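Local coordinates for ICChI, a glycosylated chitinase (Ipomoea carnea, PDB 6IDN), which hydrolyses chitin, the N-acetylglucosamine polymer, as a glycosylated plant chitinase of glycosyl hydrolase family 18, and also shows lysozyme activity, at residues A[18-26]-A[258-269]. Sequence-based numbering, arbitrary orientation. Where two conformers were deposited one is given.
Sequences ETCDTDDYD and KYYDDDYSSKIK
Tyr25 reaches its hydroxyl into the bend before helix 264-268, where Tyr25 OH donates to Asp261 OD2 over 2.5 Å. The carboxylate oxygen sits at the ring's edge, in its plane, though the two flat groups are turned 58° apart. On its syn lone pair the same OD2 takes Ser265 OG (2.6 Å), while Asp261 OD1 receives Ser265 N at 2.9 Å, so three bonds fix this buried carboxylate. An asparagine in its place would probably turn its NH2 toward either the two hydroxyls or Ser265 N, leaving that side without its acceptor. Lys258 kinks at its second torsion (chi2 59°), laying CE against Thr19 OG1 (3.4 Å), which bonds to Ser15 O; Lys258 NZ bonds to Glu13 O. The other side is more exposed and water-lined. In one of its two conformers Ser266 OG donates to Asp24 OD2 (3.0 Å). Lys269 NZ donates to Asp24 O (2.9 Å) from well above the carbonyl plane, adding a salt bridge to Asp26 OD2 at 3.2 Å and loose, weak bonds to two waters. Asp26 OD2 also accepts from Ile3 N. The contact joins the end of helix 16-21 and the loop leading to strand 27-36 with helix 264-268, beside neighbouring strands 2-7 and 250-256, where the (beta/alpha)8 TIM barrel closes.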
ATOM      1  N   GLU A  18      16.398  -8.460   2.556  1.00 31.65           N
ATOM      2  CA  GLU A  18      15.965  -9.752   3.081  1.00 32.20           C
ATOM      3  C   GLU A  18      14.487  -9.986   2.806  1.00 30.08           C
ATOM      4  O   GLU A  18      14.065 -11.112   2.509  1.00 30.30           O
ATOM      5  CB  GLU A  18      16.246  -9.825   4.580  1.00 33.47           C
ATOM      6  CG  GLU A  18      17.725  -9.975   4.910  1.00 36.15           C
ATOM      7  CD  GLU A  18      18.031  -9.702   6.366  1.00 45.29           C
ATOM      8  OE1 GLU A  18      17.173  -9.145   7.079  1.00 36.10           O
ATOM      9  OE2 GLU A  18      19.139 -10.063   6.810  1.00 46.34           O
ATOM     10  N   THR A  19      13.686  -8.932   2.918  1.00 28.20           N
ATOM     11  CA  THR A  19      12.271  -9.044   2.600  1.00 26.28           C
ATOM     12  C   THR A  19      12.072  -9.473   1.151  1.00 27.80           C
ATOM     13  O   THR A  19      11.299 -10.395   0.859  1.00 25.92           O
ATOM     14  CB  THR A  19      11.602  -7.705   2.893  1.00 24.63           C
ATOM     15  OG1 THR A  19      11.734  -7.437   4.297  1.00 27.44           O
ATOM     16  CG2 THR A  19      10.118  -7.722   2.503  1.00 23.67           C
ATOM     17  N   CYS A  20      12.789  -8.836   0.227  1.00 29.42           N
ATOM     18  CA  CYS A  20      12.675  -9.239  -1.167  1.00 26.14           C
ATOM     19  C   CYS A  20      13.205 -10.650  -1.380  1.00 27.68           C
ATOM     20  O   CYS A  20      12.653 -11.409  -2.182  1.00 28.49           O
ATOM     21  CB  CYS A  20      13.399  -8.235  -2.061  1.00 29.00           C
ATOM     22  SG  CYS A  20      12.506  -6.687  -2.098  1.00 27.30           S
ATOM     23  N   ASP A  21      14.273 -11.021  -0.666  1.00 29.56           N
ATOM     24  CA  ASP A  21      14.875 -12.338  -0.833  1.00 31.59           C
ATOM     25  C   ASP A  21      14.020 -13.483  -0.282  1.00 31.61           C
ATOM     26  O   ASP A  21      14.383 -14.647  -0.469  1.00 33.31           O
ATOM     27  CB  ASP A  21      16.260 -12.345  -0.183  1.00 33.78           C
ATOM     28  CG  ASP A  21      17.359 -11.849  -1.128  1.00 34.85           C
ATOM     29  OD1 ASP A  21      17.215 -12.006  -2.358  1.00 35.47           O
ATOM     30  OD2 ASP A  21      18.372 -11.303  -0.639  1.00 39.31           O
ATOM     31  N   THR A  22      12.895 -13.209   0.382  1.00 30.65           N
ATOM     32  CA  THR A  22      11.970 -14.296   0.682  1.00 33.19           C
ATOM     33  C   THR A  22      11.374 -14.887  -0.585  1.00 29.62           C
ATOM     34  O   THR A  22      10.928 -16.042  -0.565  1.00 31.21           O
ATOM     35  CB  THR A  22      10.827 -13.828   1.594  1.00 29.79           C
ATOM     36  OG1 THR A  22       9.939 -12.966   0.865  1.00 28.43           O
ATOM     37  CG2 THR A  22      11.373 -13.111   2.808  1.00 35.81           C
ATOM     38  N   ASP A  23      11.359 -14.116  -1.675  1.00 28.64           N
ATOM     39  CA  ASP A  23      10.739 -14.497  -2.938  1.00 29.07           C
ATOM     40  C   ASP A  23       9.241 -14.761  -2.779  1.00 30.89           C
ATOM     41  O   ASP A  23       8.615 -15.371  -3.648  1.00 31.14           O
ATOM     42  CB  ASP A  23      11.461 -15.701  -3.559  1.00 32.90           C
ATOM     43  CG  ASP A  23      12.877 -15.358  -3.980  1.00 36.10           C
ATOM     44  OD1 ASP A  23      13.066 -14.260  -4.539  1.00 37.41           O
ATOM     45  OD2 ASP A  23      13.799 -16.168  -3.747  1.00 41.69           O
ATOM     46  N   ASP A  24       8.658 -14.286  -1.676  1.00 25.84           N
ATOM     47  CA  ASP A  24       7.222 -14.405  -1.441  1.00 28.54           C
ATOM     48  C   ASP A  24       6.436 -13.205  -1.938  1.00 28.20           C
ATOM     49  O   ASP A  24       5.214 -13.314  -2.105  1.00 28.04           O
ATOM     50  CB  ASP A  24       6.936 -14.582   0.058  1.00 24.73           C
ATOM     51  CG  ASP A  24       7.200 -15.994   0.542  1.00 31.44           C
ATOM     52  OD1 ASP A  24       7.377 -16.895  -0.304  1.00 39.14           O
ATOM     53  OD2 ASP A  24       7.235 -16.211   1.774  1.00 38.36           O
ATOM     54  N   TYR A  25       7.090 -12.066  -2.166  1.00 25.02           N
ATOM     55  CA  TYR A  25       6.386 -10.813  -2.421  1.00 20.33           C
ATOM     56  C   TYR A  25       6.665 -10.298  -3.824  1.00 24.36           C
ATOM     57  O   TYR A  25       7.804 -10.344  -4.312  1.00 25.66           O
ATOM     58  CB  TYR A  25       6.774  -9.745  -1.402  1.00 19.85           C
ATOM     59  CG  TYR A  25       6.822 -10.259   0.013  1.00 20.53           C
ATOM     60  CD1 TYR A  25       5.702 -10.832   0.601  1.00 24.13           C
ATOM     61  CD2 TYR A  25       8.002 -10.204   0.762  1.00 22.19           C
ATOM     62  CE1 TYR A  25       5.737 -11.304   1.896  1.00 20.99           C
ATOM     63  CE2 TYR A  25       8.039 -10.671   2.063  1.00 23.56           C
ATOM     64  CZ  TYR A  25       6.911 -11.225   2.625  1.00 23.45           C
ATOM     65  OH  TYR A  25       6.940 -11.695   3.916  1.00 24.74           O
ATOM     66  N   ASP A  26       5.609  -9.824  -4.464  1.00 21.16           N
ATOM     67  CA  ASP A  26       5.703  -9.179  -5.760  1.00 21.16           C
ATOM     68  C   ASP A  26       5.674  -7.666  -5.675  1.00 20.31           C
ATOM     69  O   ASP A  26       6.095  -7.013  -6.633  1.00 18.56           O
ATOM     70  CB  ASP A  26       4.545  -9.645  -6.644  1.00 21.75           C
ATOM     71  CG  ASP A  26       4.488 -11.143  -6.758  1.00 21.09           C
ATOM     72  OD1 ASP A  26       5.219 -11.702  -7.624  1.00 26.58           O
ATOM     73  OD2 ASP A  26       3.761 -11.776  -5.959  1.00 22.81           O
ATOM     74  N   LYS A 258       5.264  -7.112   7.132  1.00 20.75           N
ATOM     75  CA  LYS A 258       6.427  -8.000   7.116  1.00 24.50           C
ATOM     76  C   LYS A 258       6.783  -8.478   8.523  1.00 30.73           C
ATOM     77  O   LYS A 258       7.155  -9.645   8.714  1.00 25.26           O
ATOM     78  CB  LYS A 258       7.621  -7.291   6.471  1.00 24.48           C
ATOM     79  CG  LYS A 258       8.948  -8.070   6.541  1.00 27.40           C
ATOM     80  CD  LYS A 258       8.845  -9.438   5.859  1.00 27.01           C
ATOM     81  CE  LYS A 258      10.219 -10.129   5.787  1.00 30.72           C
ATOM     82  NZ  LYS A 258      10.765 -10.465   7.128  1.00 33.21           N
ATOM     83  N   TYR A 259       6.650  -7.598   9.519  1.00 24.00           N
ATOM     84  CA  TYR A 259       7.053  -7.946  10.878  1.00 26.05           C
ATOM     85  C   TYR A 259       6.286  -9.149  11.410  1.00 25.35           C
ATOM     86  O   TYR A 259       6.830  -9.920  12.209  1.00 29.24           O
ATOM     87  CB  TYR A 259       6.860  -6.753  11.814  1.00 26.86           C
ATOM     88  CG  TYR A 259       7.237  -7.058  13.250  1.00 30.96           C
ATOM     89  CD1 TYR A 259       8.568  -7.201  13.614  1.00 32.79           C
ATOM     90  CD2 TYR A 259       6.266  -7.205  14.232  1.00 37.03           C
ATOM     91  CE1 TYR A 259       8.925  -7.484  14.922  1.00 35.80           C
ATOM     92  CE2 TYR A 259       6.614  -7.491  15.546  1.00 36.65           C
ATOM     93  CZ  TYR A 259       7.942  -7.625  15.882  1.00 35.56           C
ATOM     94  OH  TYR A 259       8.295  -7.906  17.185  1.00 43.46           O
ATOM     95  N   TYR A 260       5.038  -9.328  10.976  1.00 23.37           N
ATOM     96  CA  TYR A 260       4.166 -10.384  11.477  1.00 26.43           C
ATOM     97  C   TYR A 260       4.098 -11.594  10.561  1.00 26.48           C
ATOM     98  O   TYR A 260       3.410 -12.565  10.894  1.00 27.49           O
ATOM     99  CB  TYR A 260       2.751  -9.834  11.706  1.00 26.03           C
ATOM    100  CG  TYR A 260       2.728  -8.726  12.739  1.00 23.68           C
ATOM    101  CD1 TYR A 260       2.856  -9.013  14.090  1.00 27.58           C
ATOM    102  CD2 TYR A 260       2.620  -7.395  12.358  1.00 23.35           C
ATOM    103  CE1 TYR A 260       2.856  -8.002  15.035  1.00 32.39           C
ATOM    104  CE2 TYR A 260       2.624  -6.372  13.303  1.00 27.69           C
ATOM    105  CZ  TYR A 260       2.734  -6.686  14.636  1.00 32.92           C
ATOM    106  OH  TYR A 260       2.742  -5.685  15.588  1.00 34.13           O
ATOM    107  N   ASP A 261       4.796 -11.563   9.426  1.00 22.40           N
ATOM    108  CA  ASP A 261       4.723 -12.622   8.421  1.00 22.63           C
ATOM    109  C   ASP A 261       5.896 -13.583   8.604  1.00 24.81           C
ATOM    110  O   ASP A 261       6.866 -13.583   7.846  1.00 33.64           O
ATOM    111  CB  ASP A 261       4.702 -12.008   7.018  1.00 24.60           C
ATOM    112  CG  ASP A 261       4.464 -13.041   5.930  1.00 29.19           C
ATOM    113  OD1 ASP A 261       3.961 -14.140   6.254  1.00 26.82           O
ATOM    114  OD2 ASP A 261       4.801 -12.760   4.759  1.00 26.17           O
ATOM    115  N   ASP A 262       5.794 -14.428   9.632  1.00 28.96           N
ATOM    116  CA  ASP A 262       6.810 -15.454   9.843  0.51 32.99           C
ATOM    117  C   ASP A 262       6.665 -16.579   8.822  1.00 34.79           C
ATOM    118  O   ASP A 262       7.652 -17.026   8.227  1.00 39.06           O
ATOM    119  CB  ASP A 262       6.724 -16.009  11.269  0.51 35.97           C
ATOM    120  CG  ASP A 262       6.803 -14.924  12.339  0.51 38.07           C
ATOM    121  OD1 ASP A 262       7.191 -13.777  12.029  0.51 44.84           O
ATOM    122  OD2 ASP A 262       6.471 -15.224  13.504  0.51 43.24           O
ATOM    123  N   ASP A 263       5.438 -17.059   8.616  1.00 28.70           N
ATOM    124  CA  ASP A 263       5.227 -18.117   7.633  1.00 29.05           C
ATOM    125  C   ASP A 263       3.865 -18.043   6.949  1.00 25.55           C
ATOM    126  O   ASP A 263       3.490 -19.003   6.265  1.00 28.52           O
ATOM    127  CB  ASP A 263       5.416 -19.508   8.282  1.00 37.03           C
ATOM    128  CG  ASP A 263       4.533 -19.725   9.499  1.00 39.64           C
ATOM    129  OD1 ASP A 263       3.525 -19.012   9.662  1.00 35.60           O
ATOM    130  OD2 ASP A 263       4.851 -20.619  10.305  1.00 44.05           O
ATOM    131  N   TYR A 264       3.117 -16.949   7.091  1.00 24.06           N
ATOM    132  CA  TYR A 264       1.794 -16.889   6.479  1.00 22.63           C
ATOM    133  C   TYR A 264       1.895 -16.873   4.961  1.00 19.26           C
ATOM    134  O   TYR A 264       1.269 -17.697   4.284  1.00 24.63           O
ATOM    135  CB  TYR A 264       1.033 -15.666   6.989  1.00 21.69           C
ATOM    136  CG  TYR A 264      -0.465 -15.681   6.727  1.00 20.28           C
ATOM    137  CD1 TYR A 264      -1.287 -16.612   7.344  1.00 22.16           C
ATOM    138  CD2 TYR A 264      -1.051 -14.751   5.868  1.00 19.97           C
ATOM    139  CE1 TYR A 264      -2.657 -16.618   7.124  1.00 21.63           C
ATOM    140  CE2 TYR A 264      -2.425 -14.757   5.640  1.00 19.56           C
ATOM    141  CZ  TYR A 264      -3.214 -15.690   6.269  1.00 19.10           C
ATOM    142  OH  TYR A 264      -4.585 -15.696   6.056  1.00 18.79           O
ATOM    143  N   SER A 265       2.702 -15.964   4.396  1.00 21.83           N
ATOM    144  CA  SER A 265       2.799 -15.911   2.939  1.00 21.29           C
ATOM    145  C   SER A 265       3.396 -17.192   2.370  1.00 22.78           C
ATOM    146  O   SER A 265       3.018 -17.621   1.276  1.00 25.35           O
ATOM    147  CB  SER A 265       3.606 -14.684   2.489  1.00 23.18           C
ATOM    148  OG  SER A 265       4.919 -14.698   3.025  1.00 26.49           O
ATOM    149  N   SER A 266       4.332 -17.816   3.090  0.65 25.17           N
ATOM    150  CA  SER A 266       4.877 -19.083   2.616  0.65 30.16           C
ATOM    151  C   SER A 266       3.790 -20.147   2.547  0.65 31.40           C
ATOM    152  O   SER A 266       3.787 -20.985   1.637  0.65 32.01           O
ATOM    153  CB  SER A 266       6.023 -19.541   3.519  0.65 36.67           C
ATOM    154  OG  SER A 266       7.158 -18.699   3.397  0.65 33.34           O
ATOM    155  N   LYS A 267       2.849 -20.119   3.492  1.00 23.86           N
ATOM    156  CA  LYS A 267       1.790 -21.123   3.520  1.00 27.25           C
ATOM    157  C   LYS A 267       0.745 -20.887   2.434  1.00 24.45           C
ATOM    158  O   LYS A 267       0.129 -21.848   1.960  1.00 28.03           O
ATOM    159  CB  LYS A 267       1.097 -21.132   4.887  1.00 27.72           C
ATOM    160  CG  LYS A 267       1.875 -21.758   6.023  1.00 34.81           C
ATOM    161  CD  LYS A 267       1.132 -21.542   7.345  1.00 36.31           C
ATOM    162  CE  LYS A 267       1.949 -21.995   8.535  1.00 47.97           C
ATOM    163  NZ  LYS A 267       2.168 -23.457   8.479  1.00 53.05           N
ATOM    164  N   ILE A 268       0.510 -19.637   2.039  1.00 24.83           N
ATOM    165  CA  ILE A 268      -0.581 -19.349   1.110  1.00 23.66           C
ATOM    166  C   ILE A 268      -0.116 -19.108  -0.324  1.00 22.96           C
ATOM    167  O   ILE A 268      -0.939 -19.215  -1.247  1.00 25.45           O
ATOM    168  CB  ILE A 268      -1.438 -18.152   1.594  1.00 21.16           C
ATOM    169  CG1 ILE A 268      -0.646 -16.836   1.524  1.00 19.16           C
ATOM    170  CG2 ILE A 268      -1.967 -18.414   2.996  1.00 21.36           C
ATOM    171  CD1 ILE A 268      -1.507 -15.599   1.784  1.00 18.93           C
ATOM    172  N   LYS A 269       1.162 -18.806  -0.548  1.00 23.90           N
ATOM    173  CA  LYS A 269       1.578 -18.344  -1.874  1.00 23.88           C
ATOM    174  C   LYS A 269       1.178 -19.275  -3.013  1.00 31.19           C
ATOM    175  O   LYS A 269       0.658 -18.771  -4.023  1.00 27.34           O
ATOM    176  CB  LYS A 269       3.092 -18.085  -1.914  1.00 35.21           C
ATOM    177  CG  LYS A 269       3.543 -17.446  -3.242  1.00 35.95           C
ATOM    178  CD  LYS A 269       4.797 -16.603  -3.091  1.00 38.41           C
ATOM    179  CE  LYS A 269       5.137 -15.850  -4.380  1.00 43.77           C
ATOM    180  NZ  LYS A 269       4.347 -14.580  -4.588  1.00 33.22           N
TER
HETATM  181  O   HOH W   1       7.154 -13.982  -5.854  1.00 35.64           O
HETATM  182  O   HOH W   2       5.087 -14.691  -7.770  1.00 42.43           O